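Local coordinates for protein L-amino acid deaminase (Proteus vulgaris, PDB 5I39) that probably catalyses the oxidative deamination of L-amino acids as a membrane-bound flavoenzyme that carries FAD, at residues A[94-106]-A[374-386]. Residues are numbered along the deposited sequence; the frame is centred on the assembly and turned at random.
Sequences LLHHLGKHRWREM and GWGMTESPVSAEL. With FAD (flavin-adenine dinucleotide), chain B; EDO (1,2-ethanediol), chain K.
Leu95 lays its branched end against Glu379 and Val382: CD2 packs on the aliphatic stem of the glutamate, while CD1 meets Val382 CG1 at 3.7 Å. Its CG stands anti to the backbone N (chi1 -169°), which swings both methyls toward helix 376-386. Histidine suits position 96 because one flat ring offers two nitrogens and a C-H edge. His96 NE2 donates to the anti lone pair of Glu379 OE2 (2.7 Å), ND1 bonds to Ile84 O, and the CE1 edge points at the indole face of Trp375 in an offset edge-to-face pair. Thr378 CG2 covers one face of the imidazole. Thr373 takes the other carboxylate oxygen of Glu379, so this buried group is held at both oxygens. Gly99, lacking a side chain, brings the backbones together, its CA 3.4 Å from Thr378 O; Val382 fits between Leu95, Leu98, Gly99 and Arg102. The long, extended Arg102 lies along Pro381, then grips Glu385 OE1 end-on through NH1 (2.6 Å) and NH2 (2.7 Å), the two flat groups nearly coplanar. Trp103 lays one indole face on Pro381 CG, and its NE1 donates to Met377 O (2.8 Å). Ser380 OG reaches that carbonyl from its opposite face, in the kinked part of the helix where Pro381 has no N-H to offer. Selenomethionine Met106 bends CE against Pro381 CG, over a face of the Trp103 indole.

The helices cross nearly perpendicularly, axes 7.1 Å apart. Helix 376-386 begins at the flavin, where Thr378 N and OG1 bind FAD O2; helix 47-58 flanks it at Ser380 and Ser383, and strand 82-83 touches Trp375 and Thr378.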
# COMPACT_ATOMS: atom_id res chain seq x y z
N LEU A 94 -12.60 8.20 0.95
CA LEU A 94 -13.15 7.19 1.86
C LEU A 94 -12.38 5.88 1.82
O LEU A 94 -12.21 5.22 2.84
CB LEU A 94 -14.65 6.97 1.61
CG LEU A 94 -15.55 8.12 2.08
CD1 LEU A 94 -16.97 7.86 1.63
CD2 LEU A 94 -15.50 8.32 3.59
N LEU A 95 -11.87 5.51 0.65
CA LEU A 95 -11.01 4.35 0.54
C LEU A 95 -9.82 4.45 1.52
O LEU A 95 -9.47 3.48 2.19
CB LEU A 95 -10.53 4.22 -0.90
CG LEU A 95 -9.82 2.93 -1.30
CD1 LEU A 95 -10.77 1.74 -1.31
CD2 LEU A 95 -9.22 3.10 -2.68
N HIS A 96 -9.25 5.65 1.62
CA HIS A 96 -8.15 5.91 2.55
C HIS A 96 -8.58 6.09 4.00
O HIS A 96 -7.92 5.60 4.92
CB HIS A 96 -7.35 7.11 2.08
CG HIS A 96 -6.55 6.83 0.86
ND1 HIS A 96 -5.23 7.20 0.75
CD2 HIS A 96 -6.86 6.17 -0.28
CE1 HIS A 96 -4.77 6.80 -0.42
NE2 HIS A 96 -5.73 6.17 -1.06
N HIS A 97 -9.69 6.79 4.21
CA HIS A 97 -10.22 7.07 5.54
C HIS A 97 -10.63 5.77 6.24
O HIS A 97 -10.25 5.52 7.39
CB HIS A 97 -11.40 8.03 5.38
CG HIS A 97 -11.96 8.57 6.65
ND1 HIS A 97 -11.27 9.42 7.48
CD2 HIS A 97 -13.20 8.43 7.19
CE1 HIS A 97 -12.05 9.77 8.49
NE2 HIS A 97 -13.22 9.18 8.33
N LEU A 98 -11.38 4.94 5.52
CA LEU A 98 -11.75 3.61 6.01
C LEU A 98 -10.56 2.65 6.05
O LEU A 98 -10.47 1.81 6.93
CB LEU A 98 -12.89 3.01 5.18
CG LEU A 98 -14.32 3.46 5.50
CD1 LEU A 98 -14.51 4.96 5.35
CD2 LEU A 98 -15.29 2.71 4.61
N GLY A 99 -9.65 2.78 5.09
CA GLY A 99 -8.43 1.97 5.09
C GLY A 99 -7.64 2.13 6.37
O GLY A 99 -7.26 1.15 7.01
N LYS A 100 -7.41 3.39 6.76
CA LYS A 100 -6.73 3.68 8.03
C LYS A 100 -7.49 3.10 9.22
O LYS A 100 -6.89 2.52 10.12
CB LYS A 100 -6.60 5.18 8.23
CG LYS A 100 -5.59 5.87 7.33
CD LYS A 100 -5.86 7.37 7.22
CE LYS A 100 -5.92 8.05 8.58
NZ LYS A 100 -6.27 9.48 8.41
N HIS A 101 -8.81 3.26 9.22
CA HIS A 101 -9.65 2.76 10.30
C HIS A 101 -9.49 1.25 10.47
O HIS A 101 -9.42 0.73 11.59
CB HIS A 101 -11.11 3.12 10.01
CG HIS A 101 -12.07 2.72 11.08
ND1 HIS A 101 -12.98 1.70 10.91
CD2 HIS A 101 -12.26 3.21 12.32
CE1 HIS A 101 -13.69 1.58 12.02
NE2 HIS A 101 -13.28 2.48 12.88
N ARG A 102 -9.43 0.54 9.35
CA ARG A 102 -9.22 -0.91 9.36
C ARG A 102 -7.79 -1.28 9.74
O ARG A 102 -7.58 -2.26 10.46
CB ARG A 102 -9.62 -1.49 8.02
CG ARG A 102 -11.12 -1.35 7.85
CD ARG A 102 -11.60 -1.81 6.52
NE ARG A 102 -13.04 -1.59 6.41
CZ ARG A 102 -13.81 -2.17 5.50
NH1 ARG A 102 -13.28 -3.02 4.61
NH2 ARG A 102 -15.11 -1.91 5.47
N TRP A 103 -6.81 -0.49 9.31
CA TRP A 103 -5.45 -0.71 9.81
C TRP A 103 -5.36 -0.52 11.32
O TRP A 103 -4.63 -1.26 11.98
CB TRP A 103 -4.43 0.17 9.09
CG TRP A 103 -3.96 -0.45 7.81
CD1 TRP A 103 -4.31 -0.09 6.53
CD2 TRP A 103 -3.08 -1.57 7.69
NE1 TRP A 103 -3.69 -0.92 5.63
CE2 TRP A 103 -2.93 -1.84 6.31
CE3 TRP A 103 -2.39 -2.37 8.61
CZ2 TRP A 103 -2.12 -2.87 5.83
CZ3 TRP A 103 -1.59 -3.40 8.14
CH2 TRP A 103 -1.46 -3.64 6.76
N ARG A 104 -6.13 0.41 11.88
CA ARG A 104 -6.20 0.56 13.34
C ARG A 104 -6.76 -0.66 14.08
O ARG A 104 -6.55 -0.81 15.27
CB ARG A 104 -6.99 1.82 13.73
CG ARG A 104 -6.26 3.11 13.42
CD ARG A 104 -6.95 4.31 14.02
NE ARG A 104 -8.19 4.70 13.35
CZ ARG A 104 -8.30 5.57 12.34
NH1 ARG A 104 -7.22 6.10 11.78
NH2 ARG A 104 -9.50 5.88 11.87
N GLU A 105 -7.49 -1.51 13.36
CA GLU A 105 -7.97 -2.79 13.89
C GLU A 105 -7.01 -3.96 13.64
O GLU A 105 -7.27 -5.07 14.13
CB GLU A 105 -9.31 -3.14 13.23
CG GLU A 105 -10.41 -2.11 13.45
CD GLU A 105 -11.64 -2.30 12.57
OE1 GLU A 105 -11.56 -3.01 11.55
OE2 GLU A 105 -12.68 -1.71 12.90
N MSE A 106 -5.94 -3.76 12.88
CA MSE A 106 -5.21 -4.89 12.29
C MSE A 106 -4.40 -5.69 13.28
O MSE A 106 -4.40 -6.92 13.22
CB MSE A 106 -4.32 -4.44 11.14
CG MSE A 106 -3.95 -5.60 10.20
SE MSE A 106 -5.47 -6.23 9.13
CE MSE A 106 -5.59 -4.66 7.95
N GLY A 374 -0.99 3.60 -6.34
CA GLY A 374 0.17 4.11 -5.62
C GLY A 374 -0.01 4.15 -4.12
O GLY A 374 0.88 4.62 -3.41
N TRP A 375 -1.14 3.65 -3.62
CA TRP A 375 -1.49 3.70 -2.20
C TRP A 375 -2.10 2.38 -1.73
O TRP A 375 -2.94 2.36 -0.83
CB TRP A 375 -2.48 4.85 -1.96
CG TRP A 375 -1.88 6.20 -2.14
CD1 TRP A 375 -2.08 7.05 -3.18
CD2 TRP A 375 -1.00 6.87 -1.23
NE1 TRP A 375 -1.37 8.21 -2.98
CE2 TRP A 375 -0.69 8.12 -1.80
CE3 TRP A 375 -0.43 6.52 -0.00
CZ2 TRP A 375 0.15 9.04 -1.17
CZ3 TRP A 375 0.41 7.43 0.63
CH2 TRP A 375 0.70 8.68 0.04
N GLY A 376 -1.66 1.27 -2.32
CA GLY A 376 -2.26 -0.03 -2.06
C GLY A 376 -2.12 -0.51 -0.64
O GLY A 376 -3.00 -1.22 -0.15
N MSE A 377 -1.04 -0.16 0.06
CA MSE A 377 -0.92 -0.58 1.45
C MSE A 377 -2.05 0.01 2.25
O MSE A 377 -2.78 -0.71 2.95
CB MSE A 377 0.42 -0.20 2.07
CG MSE A 377 1.63 -0.92 1.46
SE MSE A 377 1.56 -2.88 1.68
CE MSE A 377 1.44 -2.96 3.64
N THR A 378 -2.23 1.33 2.13
CA THR A 378 -3.28 2.07 2.83
C THR A 378 -4.68 1.56 2.48
O THR A 378 -5.53 1.38 3.36
CB THR A 378 -3.20 3.56 2.46
OG1 THR A 378 -1.93 4.08 2.85
CG2 THR A 378 -4.28 4.38 3.15
N GLU A 379 -4.92 1.39 1.18
CA GLU A 379 -6.24 1.07 0.66
C GLU A 379 -6.65 -0.38 0.85
O GLU A 379 -7.85 -0.67 0.88
CB GLU A 379 -6.28 1.39 -0.83
CG GLU A 379 -6.09 2.86 -1.15
CD GLU A 379 -5.74 3.13 -2.60
OE1 GLU A 379 -5.49 2.18 -3.36
OE2 GLU A 379 -5.71 4.33 -2.97
N SER A 380 -5.67 -1.27 0.98
CA SER A 380 -5.89 -2.72 0.87
C SER A 380 -7.04 -3.30 1.69
O SER A 380 -7.76 -4.14 1.16
CB SER A 380 -4.60 -3.50 1.13
OG SER A 380 -4.06 -3.25 2.41
N PRO A 381 -7.24 -2.89 2.96
CA PRO A 381 -8.36 -3.52 3.68
C PRO A 381 -9.72 -3.26 3.04
O PRO A 381 -10.61 -4.10 3.11
CB PRO A 381 -8.29 -2.87 5.07
CG PRO A 381 -6.88 -2.38 5.19
CD PRO A 381 -6.55 -1.91 3.81
N VAL A 382 -9.87 -2.10 2.42
CA VAL A 382 -11.13 -1.72 1.78
C VAL A 382 -11.18 -2.19 0.33
O VAL A 382 -12.21 -2.70 -0.11
CB VAL A 382 -11.39 -0.21 1.89
CG1 VAL A 382 -12.76 0.13 1.32
CG2 VAL A 382 -11.32 0.25 3.34
N SER A 383 -10.09 -2.03 -0.42
CA SER A 383 -10.10 -2.52 -1.80
C SER A 383 -10.25 -4.05 -1.84
O SER A 383 -10.85 -4.56 -2.77
CB SER A 383 -8.90 -2.04 -2.61
OG SER A 383 -7.69 -2.53 -2.10
N ALA A 384 -9.76 -4.75 -0.82
CA ALA A 384 -10.00 -6.20 -0.71
C ALA A 384 -11.49 -6.51 -0.62
O ALA A 384 -12.00 -7.38 -1.32
CB ALA A 384 -9.29 -6.75 0.51
N GLU A 385 -12.19 -5.80 0.27
CA GLU A 385 -13.63 -5.99 0.41
C GLU A 385 -14.37 -5.65 -0.88
O GLU A 385 -15.25 -6.40 -1.31
CB GLU A 385 -14.19 -5.16 1.57
CG GLU A 385 -15.67 -5.42 1.80
CD GLU A 385 -16.27 -4.64 2.95
OE1 GLU A 385 -15.54 -3.88 3.61
OE2 GLU A 385 -17.48 -4.79 3.18
N LEU A 386 -14.04 -4.51 -1.48
CA LEU A 386 -14.69 -4.09 -2.72
C LEU A 386 -14.46 -5.10 -3.84
O LEU A 386 -15.38 -5.40 -4.60
CB LEU A 386 -14.23 -2.70 -3.14
CG LEU A 386 -14.88 -2.15 -4.42
CD1 LEU A 386 -16.41 -2.10 -4.33
CD2 LEU A 386 -14.32 -0.78 -4.73
PA FAD B . 2.79 -6.18 -5.47
O1A FAD B . 3.88 -5.76 -6.47
O2A FAD B . 3.20 -6.09 -4.02
O5B FAD B . 2.35 -7.69 -5.70
C5B FAD B . 1.94 -8.20 -6.96
C4B FAD B . 2.46 -9.62 -7.01
O4B FAD B . 1.94 -10.26 -8.20
C3B FAD B . 3.99 -9.67 -7.11
O3B FAD B . 4.52 -10.36 -5.97
C2B FAD B . 4.22 -10.39 -8.45
O2B FAD B . 5.39 -11.23 -8.45
C1B FAD B . 2.93 -11.17 -8.63
N9A FAD B . 2.59 -11.53 -10.01
C8A FAD B . 2.54 -10.71 -11.05
N7A FAD B . 2.13 -11.34 -12.17
C5A FAD B . 1.93 -12.60 -11.80
C6A FAD B . 1.51 -13.83 -12.46
N6A FAD B . 1.22 -13.82 -13.78
N1A FAD B . 1.40 -14.96 -11.74
C2A FAD B . 1.66 -14.97 -10.43
N3A FAD B . 2.08 -13.90 -9.74
C4A FAD B . 2.22 -12.73 -10.38
N1 FAD B . 1.43 2.74 -0.48
C2 FAD B . 1.02 3.29 0.66
O2 FAD B . -0.16 3.07 1.02
N3 FAD B . 1.85 4.06 1.41
C4 FAD B . 3.10 4.36 1.07
O4 FAD B . 3.81 5.04 1.79
C4X FAD B . 3.63 3.82 -0.19
N5 FAD B . 4.87 4.10 -0.67
C5X FAD B . 5.35 3.43 -1.72
C6 FAD B . 6.69 3.54 -2.10
C7 FAD B . 7.22 2.81 -3.16
C7M FAD B . 8.69 2.90 -3.51
C8 FAD B . 6.35 1.90 -3.92
C8M FAD B . 6.88 1.06 -5.06
C9 FAD B . 5.00 1.81 -3.56
C9A FAD B . 4.47 2.54 -2.50
N10 FAD B . 3.12 2.45 -2.14
C10 FAD B . 2.68 2.97 -0.93
C1' FAD B . 2.19 1.66 -2.92
C2' FAD B . 2.04 0.25 -2.45
O2' FAD B . 3.33 -0.25 -2.09
C3' FAD B . 1.42 -0.54 -3.59
O3' FAD B . 0.23 0.12 -4.11
C4' FAD B . 1.01 -1.94 -3.19
O4' FAD B . 2.11 -2.61 -2.54
C5' FAD B . 0.60 -2.72 -4.42
O5' FAD B . 0.28 -4.04 -3.98
P FAD B . 0.04 -5.20 -5.09
O1P FAD B . -0.33 -6.44 -4.34
O2P FAD B . -0.87 -4.66 -6.17
O3P FAD B . 1.48 -5.31 -5.82
C1 EDO K . 3.38 6.36 -2.79
O1 EDO K . 2.45 6.32 -1.70
C2 EDO K . 2.93 7.38 -3.83
O2 EDO K . 4.01 7.68 -4.74